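Local structure of uncharacterized peroxidase-related protein (Silicibacter sp., 2PFX) at residues L13-P18 with A43-V48; P38-A43 with T178-N183. The protein is of unknown function but belongs to the carboxymuconolactone decarboxylase family of the AhpD-like clan and is probably a peroxidase-related oxidoreductase. All coordinates share one frame; numbering follows the deposited sequence.

Contact 1: residues L13-P18 with A43-V48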
ATOM      1  N   LEU A  13      -8.660  -0.824  33.434  1.00 10.90           N
ATOM      2  CA  LEU A  13      -8.005   0.364  33.944  1.00 12.65           C
ATOM      3  C   LEU A  13      -9.031   1.127  34.796  1.00 36.11           C
ATOM      4  O   LEU A  13      -9.523   2.145  34.292  1.00 25.94           O
ATOM      5  CB  LEU A  13      -7.397   1.235  32.847  1.00 27.93           C
ATOM      6  CG  LEU A  13      -5.878   1.160  32.676  1.00 32.90           C
ATOM      7  CD1 LEU A  13      -5.407   1.982  31.493  1.00 37.17           C
ATOM      8  CD2 LEU A  13      -5.136   1.632  33.925  1.00 33.98           C
ATOM      9  N   PRO A  14      -9.310   0.635  35.995  1.00 27.68           N
ATOM     10  CA  PRO A  14     -10.315   1.254  36.871  1.00116.98           C
ATOM     11  C   PRO A  14     -10.034   2.729  37.193  1.00 25.30           C
ATOM     12  O   PRO A  14      -8.855   3.077  37.244  1.00 34.96           O
ATOM     13  CB  PRO A  14     -10.227   0.433  38.163  1.00 68.03           C
ATOM     14  CG  PRO A  14      -8.902  -0.255  38.113  1.00 54.33           C
ATOM     15  CD  PRO A  14      -8.719  -0.555  36.651  1.00 47.36           C
HETATM   16  N   MSE A  15     -11.091   3.509  37.397  1.00 47.63           N
HETATM   17  CA  MSE A  15     -11.157   4.943  37.555  1.00 35.64           C
HETATM   18  C   MSE A  15     -10.784   5.555  38.899  1.00157.91           C
HETATM   19  O   MSE A  15     -10.117   6.612  38.917  1.00 83.77           O
HETATM   20  CB  MSE A  15     -12.605   5.432  37.278  1.00 46.67           C
HETATM   21  CG  MSE A  15     -12.583   6.553  36.258  1.00 17.64           C
HETATM   22 SE   MSE A  15     -14.297   6.972  35.484  0.75 31.30          SE
HETATM   23  CE  MSE A  15     -14.352   5.359  34.424  1.00157.91           C
ATOM     24  N   ALA A  16     -11.179   5.027  40.031  1.00 34.87           N
ATOM     25  CA  ALA A  16     -11.979   3.861  40.334  1.00100.93           C
ATOM     26  C   ALA A  16     -13.194   4.292  41.159  1.00139.48           C
ATOM     27  O   ALA A  16     -13.589   5.455  40.986  1.00 25.11           O
ATOM     28  CB  ALA A  16     -11.098   2.811  40.999  1.00121.16           C
ATOM     29  N   ASP A  17     -13.781   3.461  41.993  1.00157.91           N
ATOM     30  CA  ASP A  17     -15.089   3.597  42.611  1.00157.91           C
ATOM     31  C   ASP A  17     -15.308   4.973  43.212  1.00157.91           C
ATOM     32  O   ASP A  17     -16.045   5.747  42.565  1.00157.91           O
ATOM     33  CB  ASP A  17     -15.318   2.471  43.627  1.00157.91           C
ATOM     34  N   PRO A  18     -14.791   5.414  44.343  1.00 96.19           N
ATOM     35  CA  PRO A  18     -15.149   6.819  44.659  1.00 78.20           C
ATOM     36  C   PRO A  18     -14.258   7.722  43.825  1.00 26.83           C
ATOM     37  O   PRO A  18     -13.051   7.828  44.086  1.00 25.13           O
ATOM     38  CB  PRO A  18     -14.862   6.929  46.153  1.00 58.29           C
ATOM     39  CG  PRO A  18     -13.748   5.972  46.379  1.00130.61           C
ATOM     40  CD  PRO A  18     -13.915   4.867  45.377  1.00 47.53           C
ATOM     41  N   ALA A  43     -11.862   7.116  30.162  1.00 11.95           N
ATOM     42  CA  ALA A  43     -10.672   6.321  29.900  1.00 13.93           C
ATOM     43  C   ALA A  43      -9.446   6.932  30.562  1.00 15.41           C
ATOM     44  O   ALA A  43      -8.617   6.205  31.113  1.00 16.77           O
ATOM     45  CB  ALA A  43     -10.466   6.131  28.390  1.00 18.69           C
ATOM     46  N   TYR A  44      -9.347   8.260  30.501  1.00 14.47           N
ATOM     47  CA  TYR A  44      -8.205   8.949  31.081  1.00 12.37           C
ATOM     48  C   TYR A  44      -8.369   9.219  32.566  1.00 15.15           C
ATOM     49  O   TYR A  44      -7.382   9.548  33.242  1.00 16.78           O
ATOM     50  CB  TYR A  44      -7.953  10.291  30.371  1.00 11.07           C
ATOM     51  CG  TYR A  44      -7.234  10.095  29.052  1.00 10.11           C
ATOM     52  CD1 TYR A  44      -7.962   9.873  27.894  1.00 13.21           C
ATOM     53  CD2 TYR A  44      -5.853  10.115  28.972  1.00 13.04           C
ATOM     54  CE1 TYR A  44      -7.306   9.684  26.691  1.00 18.67           C
ATOM     55  CE2 TYR A  44      -5.189   9.937  27.777  1.00 13.90           C
ATOM     56  CZ  TYR A  44      -5.930   9.724  26.644  1.00 12.41           C
ATOM     57  OH  TYR A  44      -5.291   9.543  25.443  1.00 15.10           O
ATOM     58  N   ALA A  45      -9.605   9.078  33.030  1.00 13.02           N
ATOM     59  CA  ALA A  45      -9.944   9.446  34.403  1.00 11.08           C
ATOM     60  C   ALA A  45      -9.345   8.578  35.493  1.00 15.56           C
ATOM     61  O   ALA A  45      -9.497   8.898  36.682  1.00 14.69           O
ATOM     62  CB  ALA A  45     -11.468   9.498  34.531  1.00 15.41           C
ATOM     63  N   PHE A  46      -8.645   7.498  35.189  1.00 15.88           N
ATOM     64  CA  PHE A  46      -7.955   6.772  36.251  1.00 19.97           C
ATOM     65  C   PHE A  46      -6.813   7.572  36.852  1.00 23.36           C
ATOM     66  O   PHE A  46      -6.309   7.275  37.940  1.00 14.32           O
ATOM     67  CB  PHE A  46      -7.424   5.420  35.743  1.00 25.54           C
ATOM     68  CG  PHE A  46      -6.248   5.516  34.790  1.00 13.77           C
ATOM     69  CD1 PHE A  46      -6.501   5.716  33.439  1.00 19.24           C
ATOM     70  CD2 PHE A  46      -4.942   5.397  35.223  1.00 15.78           C
ATOM     71  CE1 PHE A  46      -5.451   5.806  32.550  1.00 22.47           C
ATOM     72  CE2 PHE A  46      -3.885   5.502  34.335  1.00 19.75           C
ATOM     73  CZ  PHE A  46      -4.149   5.713  32.993  1.00 19.41           C
ATOM     74  N   ASN A  47      -6.377   8.613  36.138  1.00 15.22           N
ATOM     75  CA  ASN A  47      -5.270   9.450  36.614  1.00 17.49           C
ATOM     76  C   ASN A  47      -5.542  10.909  36.260  1.00 19.75           C
ATOM     77  O   ASN A  47      -5.586  11.274  35.081  1.00 15.14           O
ATOM     78  CB  ASN A  47      -3.986   8.959  35.979  1.00 10.81           C
ATOM     79  CG  ASN A  47      -2.754   9.731  36.380  1.00 17.07           C
ATOM     80  OD1 ASN A  47      -2.746  10.961  36.309  1.00 27.47           O
ATOM     81  ND2 ASN A  47      -1.723   8.992  36.770  1.00 22.92           N
ATOM     82  N   VAL A  48      -5.763  11.773  37.253  1.00 14.52           N
ATOM     83  CA  VAL A  48      -6.269  13.091  36.875  1.00 19.57           C
ATOM     84  C   VAL A  48      -5.243  13.921  36.114  1.00 18.99           C
ATOM     85  O   VAL A  48      -5.561  14.811  35.342  1.00 16.60           O
ATOM     86  CB  VAL A  48      -6.818  13.796  38.134  1.00 35.45           C
ATOM     87  CG1 VAL A  48      -5.766  14.021  39.207  1.00 33.93           C
ATOM     88  CG2 VAL A  48      -7.491  15.077  37.663  1.00 22.71           C
TER
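Met-15 and Phe-46 bring their backbones together at a CA–CA distance of 3.9 Å, and the CA-H of Phe-46 points almost straight at O of Met-15 (CA to O 3.4 Å, 169° at the hydrogen). Beside this contact, O of Pro-14 lies 3.1 Å from CB of Phe-46. The ring itself carries much of the apolar contact. In Phe-46, CG is held between the backbone N and the carbonyl carbon (chi1 71°). One face of the ring meets Leu-13, whose CD2 sits 4.0 Å from the ring centroid and only 9° off its normal, a CH-pi contact over the middle of the ring. The other methyl, CD1, reaches the ring atom CE1 at 4.0 Å. Phe-46 belongs to a type I beta turn from Tyr-44 to Asn-47, closed by Asn-47 N to Tyr-44 O, which links helix 39-44 to helix 48-63 in this all-helical subunit; Asn-47 is the N-cap of the second helix, its OD1 accepting from N of Lys-50. Selenomethionine Met-15 lays CG against CB of Ala-45 at 3.6 Å, with SE also near that methyl, although its poor order makes the detail less certain. Both Met-15 and Ala-45 also touch Phe-27 of helix 21-34. Trp-159 of a second subunit meets the Phe-46 ring edge-to-face and packs on Leu-13.

Contact 2: residues P38-A43 with T178-N183; sequences PNVLKA and TAMMPN
ND2 of Asn-39 is gripped by two acceptors, O of Met-181 across the contact at 2.9 Å and OE1 of Glu-7 from the N-terminal part of the chain. The bond to Met-181 is nearly straight (167° at the hydrogen); its acceptor lies in the plane of the Asn-39 amide, while the donor is tilted from the carbonyl plane. CG of Asn-39 stands anti to its own carbonyl carbon (chi1 -83°), and the amide stacks on that of Asn-183, the two planes 29° apart. Asn-183 in turn sends OD1 to the backbone N of Asn-39 at 2.9 Å, the donor meeting a lone pair in the carbonyl plane, while its ND2 is bonded to O of Val-37. An alanine at Asn-39 would probably leave O of Met-181 and OE1 of Glu-7 each short of a donor, and let the Asn-183 amide lose its stacking partner. Farther along, selenomethionine Met-180 lies against the same helix: SE rests 3.8 Å from CB of Val-40, and CE, beyond the bend at chi3, meets CB of Ala-43, also at 3.8 Å. Tyr-88 of helix 87-101 touches Met-180. The first two N-H groups of helix 39-44, those of Asn-39 and Val-40, find acceptors in OD1 of Asn-183 and OH of Tyr-88. The Asn-183 bond is a case of a helix N-terminus capped by a side chain from elsewhere in the chain, here from the loop running on from the Schellman motif at Ala-179, after helix 155-178.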
ATOM      1  N   PRO A  38     -18.476  11.686  27.989  1.00 15.56           N
ATOM      2  CA  PRO A  38     -17.794  10.978  26.909  1.00 10.78           C
ATOM      3  C   PRO A  38     -16.812   9.942  27.443  1.00 12.21           C
ATOM      4  O   PRO A  38     -16.010  10.171  28.343  1.00 11.88           O
ATOM      5  CB  PRO A  38     -17.064  12.089  26.147  1.00 19.46           C
ATOM      6  CG  PRO A  38     -17.961  13.268  26.369  1.00 23.57           C
ATOM      7  CD  PRO A  38     -18.377  13.143  27.822  1.00 19.50           C
ATOM      8  N   ASN A  39     -16.893   8.764  26.832  1.00 11.75           N
ATOM      9  CA  ASN A  39     -16.076   7.651  27.313  1.00  8.67           C
ATOM     10  C   ASN A  39     -14.590   7.852  27.198  1.00 10.20           C
ATOM     11  O   ASN A  39     -13.821   7.284  27.970  1.00 10.00           O
ATOM     12  CB  ASN A  39     -16.477   6.370  26.540  1.00 10.81           C
ATOM     13  CG  ASN A  39     -17.706   5.706  27.145  1.00 21.19           C
ATOM     14  OD1 ASN A  39     -18.116   6.017  28.266  1.00 16.84           O
ATOM     15  ND2 ASN A  39     -18.310   4.763  26.426  1.00 13.89           N
ATOM     16  N   VAL A  40     -14.098   8.660  26.246  1.00  8.16           N
ATOM     17  CA  VAL A  40     -12.678   8.960  26.242  1.00 11.66           C
ATOM     18  C   VAL A  40     -12.240   9.603  27.548  1.00 16.63           C
ATOM     19  O   VAL A  40     -11.144   9.381  28.050  1.00 13.33           O
ATOM     20  CB  VAL A  40     -12.315   9.869  25.050  1.00 12.94           C
ATOM     21  CG1 VAL A  40     -12.996  11.218  25.159  1.00 12.47           C
ATOM     22  CG2 VAL A  40     -10.803  10.033  24.964  1.00 18.16           C
ATOM     23  N   LEU A  41     -13.128  10.426  28.126  1.00 11.92           N
ATOM     24  CA  LEU A  41     -12.742  11.042  29.389  1.00 13.32           C
ATOM     25  C   LEU A  41     -12.708  10.015  30.520  1.00 14.22           C
ATOM     26  O   LEU A  41     -11.809  10.077  31.352  1.00 14.95           O
ATOM     27  CB  LEU A  41     -13.683  12.186  29.745  1.00 14.04           C
ATOM     28  CG  LEU A  41     -13.731  13.327  28.736  1.00 13.31           C
ATOM     29  CD1 LEU A  41     -14.796  14.318  29.179  1.00 16.24           C
ATOM     30  CD2 LEU A  41     -12.350  13.945  28.566  1.00 16.86           C
ATOM     31  N   LYS A  42     -13.660   9.096  30.523  1.00 13.60           N
ATOM     32  CA  LYS A  42     -13.617   8.033  31.544  1.00 10.74           C
ATOM     33  C   LYS A  42     -12.357   7.211  31.390  1.00 16.01           C
ATOM     34  O   LYS A  42     -11.822   6.680  32.371  1.00 17.76           O
ATOM     35  CB  LYS A  42     -14.866   7.165  31.459  1.00 12.26           C
ATOM     36  CG  LYS A  42     -16.176   7.935  31.575  1.00 22.43           C
ATOM     37  CD  LYS A  42     -17.397   7.027  31.463  1.00 19.67           C
ATOM     38  CE  LYS A  42     -18.608   7.685  32.111  1.00 40.81           C
ATOM     39  NZ  LYS A  42     -19.870   7.104  31.582  1.00 43.87           N
ATOM     40  N   ALA A  43     -11.862   7.116  30.162  1.00 11.95           N
ATOM     41  CA  ALA A  43     -10.672   6.321  29.900  1.00 13.93           C
ATOM     42  C   ALA A  43      -9.446   6.932  30.562  1.00 15.41           C
ATOM     43  O   ALA A  43      -8.617   6.205  31.113  1.00 16.77           O
ATOM     44  CB  ALA A  43     -10.466   6.131  28.390  1.00 18.69           C
ATOM     45  N   THR A 178      -7.106   0.410  21.986  1.00  8.94           N
ATOM     46  CA  THR A 178      -7.635  -0.026  23.277  1.00  8.06           C
ATOM     47  C   THR A 178      -9.079  -0.512  23.226  1.00  9.90           C
ATOM     48  O   THR A 178      -9.676  -0.839  24.257  1.00 13.77           O
ATOM     49  CB  THR A 178      -7.521   1.102  24.315  1.00 14.11           C
ATOM     50  OG1 THR A 178      -8.328   2.228  23.945  1.00 14.36           O
ATOM     51  CG2 THR A 178      -6.069   1.564  24.407  1.00 12.92           C
ATOM     52  N   ALA A 179      -9.640  -0.555  22.022  1.00 10.35           N
ATOM     53  CA  ALA A 179     -11.028  -0.888  21.790  1.00  9.85           C
ATOM     54  C   ALA A 179     -11.937   0.040  22.581  1.00 12.01           C
ATOM     55  O   ALA A 179     -12.893  -0.373  23.237  1.00 15.21           O
ATOM     56  CB  ALA A 179     -11.281  -2.346  22.122  1.00 19.07           C
HETATM   57  N   MSE A 180     -11.638   1.331  22.483  1.00 13.12           N
HETATM   58  CA  MSE A 180     -12.435   2.369  23.128  1.00 14.45           C
HETATM   59  C   MSE A 180     -13.804   2.474  22.483  1.00 11.96           C
HETATM   60  O   MSE A 180     -13.950   2.577  21.260  1.00 11.77           O
HETATM   61  CB  MSE A 180     -11.723   3.719  23.051  1.00  9.86           C
HETATM   62  CG  MSE A 180     -12.351   4.778  23.932  1.00 11.66           C
HETATM   63 SE   MSE A 180     -11.437   6.438  23.709  0.75 11.79          SE
HETATM   64  CE  MSE A 180      -9.860   5.923  24.669  1.00 15.57           C
HETATM   65  N   MSE A 181     -14.844   2.445  23.322  0.50 10.37           N
HETATM   66  CA  MSE A 181     -16.191   2.408  22.752  0.50  9.01           C
HETATM   67  C   MSE A 181     -16.914   3.728  22.853  0.50  8.42           C
HETATM   68  O   MSE A 181     -16.971   4.344  23.924  0.50 10.78           O
HETATM   69  CB  MSE A 181     -16.969   1.312  23.495  0.50 21.45           C
HETATM   70  CG  MSE A 181     -16.630  -0.087  23.020  0.50 19.68           C
HETATM   71 SE   MSE A 181     -16.975  -0.411  21.157  0.37 21.38          SE
HETATM   72  CE  MSE A 181     -18.894  -0.265  21.408  0.50 13.30           C
ATOM     73  N   PRO A 182     -17.494   4.206  21.760  1.00 10.78           N
ATOM     74  CA  PRO A 182     -18.278   5.452  21.881  1.00 13.98           C
ATOM     75  C   PRO A 182     -19.602   5.284  22.618  1.00 12.21           C
ATOM     76  O   PRO A 182     -20.286   4.261  22.606  1.00 12.52           O
ATOM     77  CB  PRO A 182     -18.468   5.823  20.413  1.00 11.27           C
ATOM     78  CG  PRO A 182     -18.519   4.494  19.725  1.00 13.77           C
ATOM     79  CD  PRO A 182     -17.460   3.659  20.395  1.00 11.23           C
ATOM     80  N   ASN A 183     -19.994   6.355  23.328  1.00 10.29           N
ATOM     81  CA  ASN A 183     -21.229   6.395  24.081  1.00 12.58           C
ATOM     82  C   ASN A 183     -22.392   6.112  23.153  1.00 13.63           C
ATOM     83  O   ASN A 183     -22.532   6.664  22.069  1.00 10.84           O
ATOM     84  CB  ASN A 183     -21.467   7.754  24.753  1.00 11.22           C
ATOM     85  CG  ASN A 183     -20.348   8.187  25.673  1.00 14.93           C
ATOM     86  OD1 ASN A 183     -19.239   8.392  25.174  1.00 15.14           O
ATOM     87  ND2 ASN A 183     -20.630   8.327  26.968  1.00 14.49           N
TER

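Both contacts use helix 39-44 and share Ala-43, yet they lie at different depths: contact 1 is a surface contact, its centre about 21 Å from that of the chain, contact 2 a buried one, its centre about 12 Å from the same point. Chemistry follows place. The outer pair relies on apolar packing and a CA-H...O contact, whereas the inner one adds directed amide bonds at the start of the helix to its selenomethionine packing. The first joins the helix's exit to a nearby loop; the second joins its entry to a segment over 130 residues later. They meet where CE of Met-15, its position less certain, lies 3.5 Å from CB of Lys-42, and Trp-159 of the second subunit packs against both.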